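Local structure of putative pectin lyase (Geobacillus virus E2, 7CHU) at the interface of chains A and B. The protein serves as the tailspike of a thermophilic bacteriophage, where it probably recognises and perhaps cleaves polysaccharide on the host cell surface. Coordinates in Å, arbitrary orientation; residue numbers count along the deposited sequence, not the author numbering. Chains: chain A/B, Putative pectin lyase.

Three patches sample one chain-to-chain interface of a tailspike whose deposited assembly holds three copies. Contact 1 and contact 3 both lie along the beta-helix body, with the centres of their C-alpha atoms about 22 Å apart; contact 2, toward the C-terminal end, is about 40 Å from contact 3 and 59 Å from contact 1. None shares a residue with another, though strand 251-256 serves contact 1 from both chains and strand 480-481 does so in contact 2. The bonding changes along the spike: guanidinium to carbonyl in contact 1, side-chain packing in contact 3, a strand bridge in contact 2, which may help keep the long subunits in register.

Contact 1: the interface of chains A and B. Residues chain A 224, 256-258, 286; chain B 221, 252, 254, 256.
Strand 251-256 of the pectate lyase-like beta-helix carries this contact, a worked example of how the coils of neighbouring tailspike subunits meet: its B copy presents B:Arg252, B:Leu254 and B:Ile256 to the turns that follow strands 251-256 and 283-285 in chain A. The guanidinium of B:Arg252 grips one backbone oxygen end-on, A:Gly286 O. B:Arg252 NH2 lies 2.9 Å from A:Gly286 O, in the carbonyl plane, and B:Arg252 NH1 reaches A:Gly286 O at 3.1 Å from above that plane. The oxygen itself sits within the guanidinium plane, so the pair of bonds should restrain the group's rotation. Bends at chi2 and chi3 (-67° and -65°) fold the arginine back over its own chain, where B:Leu254 CD1 lies beneath the centre of one guanidinium face.

Beside this polar grip, the methyl of A:Ala257 inserts among three side chains of chain B. A:Ala257 CB is 3.6 Å from B:Leu254 CD2 and 3.8 Å from B:Ile256 CD1, while the amide of B:Asn221, from strand 220-223, borders it on another side. That amide also gives a weak hydrogen bond, B:Asn221 ND2 to A:Ala257 O at 3.4 Å, which joins the backbone of the turn to the residue already touching its methyl.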
loop_
_atom_site.group_PDB
_atom_site.type_symbol
_atom_site.label_atom_id
_atom_site.label_comp_id
_atom_site.label_asym_id
_atom_site.label_seq_id
_atom_site.Cartn_x
_atom_site.Cartn_y
_atom_site.Cartn_z
ATOM N N GLY A 224 8.508 -0.222 -7.607
ATOM C CA GLY A 224 9.802 -0.853 -7.384
ATOM C C GLY A 224 11.005 -0.155 -8.004
ATOM O O GLY A 224 12.065 -0.788 -8.189
ATOM N N ILE A 256 5.387 3.412 -6.039
ATOM C CA ILE A 256 4.944 2.391 -5.104
ATOM C C ILE A 256 6.135 1.528 -4.753
ATOM O O ILE A 256 6.799 0.982 -5.642
ATOM C CB ILE A 256 3.799 1.546 -5.666
ATOM C CG1 ILE A 256 2.576 2.427 -5.958
ATOM C CG2 ILE A 256 3.454 0.421 -4.673
ATOM C CD1 ILE A 256 1.437 1.663 -6.685
ATOM N N ALA A 257 6.435 1.432 -3.463
ATOM C CA ALA A 257 7.528 0.572 -3.005
ATOM C C ALA A 257 8.836 0.941 -3.709
ATOM O O ALA A 257 9.605 0.079 -4.136
ATOM C CB ALA A 257 7.182 -0.912 -3.229
ATOM N N CYS A 258 9.094 2.236 -3.834
ATOM C CA CYS A 258 10.294 2.693 -4.514
ATOM C C CYS A 258 11.415 2.880 -3.496
ATOM O O CYS A 258 11.171 3.018 -2.298
ATOM C CB CYS A 258 9.996 3.983 -5.265
ATOM S SG CYS A 258 8.923 3.646 -6.708
ATOM N N GLY A 286 4.825 3.599 0.541
ATOM C CA GLY A 286 5.808 2.637 0.991
ATOM C C GLY A 286 7.217 2.902 0.523
ATOM O O GLY A 286 8.027 1.977 0.485
ATOM N N ASN B 221 10.849 -6.560 -2.055
ATOM C CA ASN B 221 9.413 -6.415 -2.274
ATOM C C ASN B 221 8.773 -7.776 -2.501
ATOM O O ASN B 221 9.228 -8.541 -3.351
ATOM C CB ASN B 221 9.121 -5.532 -3.486
ATOM C CG ASN B 221 9.485 -4.086 -3.254
ATOM O OD1 ASN B 221 9.743 -3.659 -2.117
ATOM N ND2 ASN B 221 9.482 -3.306 -4.331
ATOM N N ARG B 252 13.235 -3.232 5.516
ATOM C CA ARG B 252 12.611 -2.892 4.234
ATOM C C ARG B 252 12.134 -4.136 3.477
ATOM O O ARG B 252 12.249 -4.223 2.254
ATOM C CB ARG B 252 13.565 -2.060 3.374
ATOM C CG ARG B 252 13.689 -0.615 3.911
ATOM C CD ARG B 252 12.369 0.139 3.740
ATOM N NE ARG B 252 12.045 0.310 2.327
ATOM C CZ ARG B 252 10.940 0.892 1.871
ATOM N NH1 ARG B 252 10.044 1.376 2.727
ATOM N NH2 ARG B 252 10.727 0.985 0.560
ATOM N N LEU B 254 8.864 -5.471 2.199
ATOM C CA LEU B 254 7.545 -4.917 1.906
ATOM C C LEU B 254 6.658 -6.050 1.417
ATOM O O LEU B 254 6.856 -6.560 0.314
ATOM C CB LEU B 254 7.636 -3.804 0.860
ATOM C CG LEU B 254 7.713 -2.367 1.422
ATOM C CD1 LEU B 254 8.847 -2.198 2.415
ATOM C CD2 LEU B 254 7.858 -1.353 0.270
ATOM N N ILE B 256 3.082 -6.668 0.165
ATOM C CA ILE B 256 2.002 -5.884 -0.411
ATOM C C ILE B 256 0.942 -6.859 -0.899
ATOM O O ILE B 256 1.247 -7.764 -1.685
ATOM C CB ILE B 256 2.501 -4.992 -1.561
ATOM C CG1 ILE B 256 3.544 -3.966 -1.049
ATOM C CG2 ILE B 256 1.312 -4.289 -2.221
ATOM C CD1 ILE B 256 4.252 -3.151 -2.166
#

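Contact 2: the interface of chains A and B. Residues chain A 474-476, 480; chain B 480-482.
A:Ile474 O accepts the backbone N-H of B:Thr481 at 2.8 Å from B:Thr481 N, in a fairly straight bond (164° at the hydrogen) whose donor is tilted from the carbonyl plane. It belongs to a parallel beta bridge that pairs A:Ile474 of strand 474-476 with B:Ile480 of strand 480-481, an illustration of how subunits can pair strand edges near the C-terminal end of a tailspike. One residue further along chain A, the side chains of A:Lys475 and B:Thr481 run alongside each other and point the same way; the lysine touches through its aliphatic CG, with A:Lys475 CG 4.1 Å from B:Thr481 CB.

On the other side of the bridge the contact becomes apolar. The two copies of Ile480 reach toward each other tip to tip, A:Ile480 CD1 lying 3.8 Å from B:Ile480 CG2. In A:Ile480, CG1 is anti to the carbonyl carbon (chi1 -57°) and the chain then extends fully (chi2 -180°), which carries CD1 out to this meeting point. The A:Ile480 and B:Phe482 side chains cross at about a right angle, A:Ile480 CD1 lying 3.9 Å from B:Phe482 CE2. Within chain B, B:Ile480 CG2 covers one face of that ring toward its rim, and it also meets the pyrrolidine of A:Pro476. Water 1 joins the backbones beyond the direct bond, its oxygen 3.0 Å from A:Pro476 O and 2.7 Å from B:Thr481 O.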
loop_
_atom_site.group_PDB
_atom_site.type_symbol
_atom_site.label_atom_id
_atom_site.label_comp_id
_atom_site.label_asym_id
_atom_site.label_seq_id
_atom_site.Cartn_x
_atom_site.Cartn_y
_atom_site.Cartn_z
ATOM N N ILE A 474 -13.073 24.080 44.950
ATOM C CA ILE A 474 -12.972 24.925 43.760
ATOM C C ILE A 474 -12.139 26.124 44.168
ATOM O O ILE A 474 -12.547 26.882 45.061
ATOM C CB ILE A 474 -14.355 25.383 43.264
ATOM C CG1 ILE A 474 -15.372 24.235 43.181
ATOM C CG2 ILE A 474 -14.227 26.254 41.993
ATOM C CD1 ILE A 474 -14.971 23.074 42.327
ATOM N N LYS A 475 -10.977 26.299 43.534
ATOM C CA LYS A 475 -9.906 27.146 44.069
ATOM C C LYS A 475 -9.553 28.294 43.136
ATOM O O LYS A 475 -8.592 28.201 42.355
ATOM C CB LYS A 475 -8.664 26.309 44.380
ATOM C CG LYS A 475 -8.933 25.188 45.380
ATOM C CD LYS A 475 -7.665 24.371 45.690
ATOM C CE LYS A 475 -7.983 23.246 46.669
ATOM N NZ LYS A 475 -6.773 22.446 47.100
ATOM N N PRO A 476 -10.275 29.414 43.209
ATOM C CA PRO A 476 -9.975 30.545 42.325
ATOM C C PRO A 476 -8.772 31.330 42.828
ATOM O O PRO A 476 -8.690 31.683 44.011
ATOM C CB PRO A 476 -11.255 31.387 42.386
ATOM C CG PRO A 476 -11.796 31.132 43.760
ATOM C CD PRO A 476 -11.440 29.689 44.080
ATOM N N ILE A 480 -13.942 36.237 42.181
ATOM C CA ILE A 480 -15.203 35.868 41.556
ATOM C C ILE A 480 -15.943 37.161 41.274
ATOM O O ILE A 480 -16.290 37.901 42.199
ATOM C CB ILE A 480 -16.042 34.948 42.452
ATOM C CG1 ILE A 480 -15.242 33.693 42.803
ATOM C CG2 ILE A 480 -17.361 34.611 41.744
ATOM C CD1 ILE A 480 -15.969 32.718 43.676
ATOM N N ILE B 480 -15.852 26.649 47.799
ATOM C CA ILE B 480 -15.046 27.629 47.080
ATOM C C ILE B 480 -13.957 28.095 48.036
ATOM O O ILE B 480 -14.246 28.722 49.053
ATOM C CB ILE B 480 -15.887 28.797 46.562
ATOM C CG1 ILE B 480 -16.933 28.285 45.573
ATOM C CG2 ILE B 480 -14.994 29.808 45.852
ATOM C CD1 ILE B 480 -17.753 29.370 44.988
ATOM N N THR B 481 -12.706 27.780 47.712
ATOM C CA THR B 481 -11.542 28.058 48.550
ATOM C C THR B 481 -10.730 29.160 47.890
ATOM O O THR B 481 -10.104 28.929 46.848
ATOM C CB THR B 481 -10.711 26.788 48.705
ATOM O OG1 THR B 481 -11.534 25.752 49.255
ATOM C CG2 THR B 481 -9.500 27.021 49.589
ATOM N N PHE B 482 -10.731 30.345 48.499
ATOM C CA PHE B 482 -10.106 31.531 47.927
ATOM C C PHE B 482 -8.614 31.575 48.232
ATOM O O PHE B 482 -8.169 31.164 49.311
ATOM C CB PHE B 482 -10.733 32.809 48.493
ATOM C CG PHE B 482 -12.173 32.982 48.160
ATOM C CD1 PHE B 482 -13.156 32.409 48.954
ATOM C CD2 PHE B 482 -12.548 33.743 47.077
ATOM C CE1 PHE B 482 -14.502 32.582 48.643
ATOM C CE2 PHE B 482 -13.874 33.909 46.756
ATOM C CZ PHE B 482 -14.852 33.332 47.541
HETATM O O HOH W 1 -7.788 29.350 45.599
#

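Contact 3: the interface of chains A and B. Residues chain A 366-368, 389-391; chain B 335, 359.
Bends at chi2 and chi3 turn the side chain of B:Arg335 along strand 366-368 of chain A, while A:Asp389, with CG anti to the backbone N (chi1 -162°), sets its carboxylate against B:Leu359. The arrangement exemplifies polar side chains of a beta-helix meeting the neighbouring subunit partly through their carbon atoms. B:Arg335 touches first through its aliphatic CD, with B:Arg335 CD 3.6 Å from the hydroxyl oxygen A:Ser366 OG. B:Arg335 NE then passes the backbone of A:Gly367, 3.6 Å from A:Gly367 CA, and the carbonyl carbon of that glycine lies over the rim of one guanidinium face. Farther out the side chains of B:Arg335 and A:Gln368 cross at about a right angle, their guanidinium and amide planes 74° apart.

B:Leu359 meets two residues, through CD1 at A:Asp389 and through CG and CD2 at A:Ile391. The leucine and aspartate side chains cross at about a right angle, with B:Leu359 CD1 3.5 Å from A:Asp389 CG. B:Leu359 CG packs 3.8 Å from A:Ile391 CG1, and the isoleucine's CD1 spans to the aliphatic part of B:Arg335, linking the two chain B residues. Within chain A, the same hydroxyl, A:Ser366 OG, donates a hydrogen bond to A:Asp389 O at 2.6 Å, in the carbonyl plane, tying strand 366-368 to the segment bearing A:Asp389 and A:Ile391. The patch thus presents two segments of chain A as one shaped surface, and likely contributes to holding the tailspike subunits side by side.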
loop_
_atom_site.group_PDB
_atom_site.type_symbol
_atom_site.label_atom_id
_atom_site.label_comp_id
_atom_site.label_asym_id
_atom_site.label_seq_id
_atom_site.Cartn_x
_atom_site.Cartn_y
_atom_site.Cartn_z
ATOM N N SER A 366 5.653 9.203 13.214
ATOM C CA SER A 366 6.505 9.271 14.395
ATOM C C SER A 366 7.940 9.435 13.914
ATOM O O SER A 366 8.195 9.595 12.713
ATOM C CB SER A 366 6.316 8.048 15.304
ATOM O OG SER A 366 6.769 8.359 16.617
ATOM N N GLY A 367 8.876 9.452 14.858
ATOM C CA GLY A 367 10.264 9.626 14.498
ATOM C C GLY A 367 11.075 10.221 15.626
ATOM O O GLY A 367 10.563 10.512 16.697
ATOM N N GLN A 368 12.363 10.411 15.347
ATOM C CA GLN A 368 13.273 10.873 16.375
ATOM C C GLN A 368 14.409 11.652 15.736
ATOM O O GLN A 368 14.832 11.348 14.616
ATOM C CB GLN A 368 13.821 9.688 17.196
ATOM C CG GLN A 368 14.429 10.131 18.538
ATOM C CD GLN A 368 14.940 8.954 19.349
ATOM O OE1 GLN A 368 14.924 7.808 18.888
ATOM N NE2 GLN A 368 15.411 9.234 20.560
ATOM N N ASP A 389 2.324 11.226 17.177
ATOM C CA ASP A 389 3.098 11.211 18.426
ATOM C C ASP A 389 4.571 10.995 18.098
ATOM O O ASP A 389 4.990 9.873 17.788
ATOM C CB ASP A 389 2.586 10.139 19.385
ATOM C CG ASP A 389 3.055 10.365 20.827
ATOM O OD1 ASP A 389 3.903 11.248 21.072
ATOM O OD2 ASP A 389 2.561 9.647 21.713
ATOM N N PHE A 390 5.336 12.076 18.164
ATOM C CA PHE A 390 6.765 12.084 17.905
ATOM C C PHE A 390 7.536 12.081 19.219
ATOM O O PHE A 390 7.082 12.633 20.225
ATOM C CB PHE A 390 7.182 13.323 17.105
ATOM C CG PHE A 390 6.546 13.448 15.739
ATOM C CD1 PHE A 390 5.419 14.234 15.547
ATOM C CD2 PHE A 390 7.098 12.810 14.635
ATOM C CE1 PHE A 390 4.849 14.388 14.281
ATOM C CE2 PHE A 390 6.516 12.953 13.364
ATOM C CZ PHE A 390 5.397 13.734 13.195
ATOM N N ILE A 391 8.737 11.508 19.190
ATOM C CA ILE A 391 9.628 11.616 20.339
ATOM C C ILE A 391 10.094 13.062 20.465
ATOM O O ILE A 391 10.557 13.670 19.491
ATOM C CB ILE A 391 10.812 10.653 20.178
ATOM C CG1 ILE A 391 10.326 9.196 20.276
ATOM C CG2 ILE A 391 11.900 10.952 21.219
ATOM C CD1 ILE A 391 11.409 8.170 19.902
ATOM N N ARG B 335 7.754 2.244 17.875
ATOM C CA ARG B 335 7.386 3.065 16.712
ATOM C C ARG B 335 6.776 2.233 15.585
ATOM O O ARG B 335 6.856 2.609 14.428
ATOM C CB ARG B 335 8.575 3.885 16.184
ATOM C CG ARG B 335 9.213 4.784 17.246
ATOM C CD ARG B 335 9.616 6.168 16.759
ATOM N NE ARG B 335 10.411 6.166 15.531
ATOM C CZ ARG B 335 11.713 5.882 15.450
ATOM N NH1 ARG B 335 12.397 5.546 16.528
ATOM N NH2 ARG B 335 12.337 5.928 14.271
ATOM N N LEU B 359 5.867 4.424 21.766
ATOM C CA LEU B 359 5.639 5.261 20.589
ATOM C C LEU B 359 5.075 4.464 19.410
ATOM O O LEU B 359 5.171 4.884 18.252
ATOM C CB LEU B 359 6.913 6.028 20.198
ATOM C CG LEU B 359 7.051 7.414 20.850
ATOM C CD1 LEU B 359 5.853 8.302 20.560
ATOM C CD2 LEU B 359 7.234 7.297 22.354
#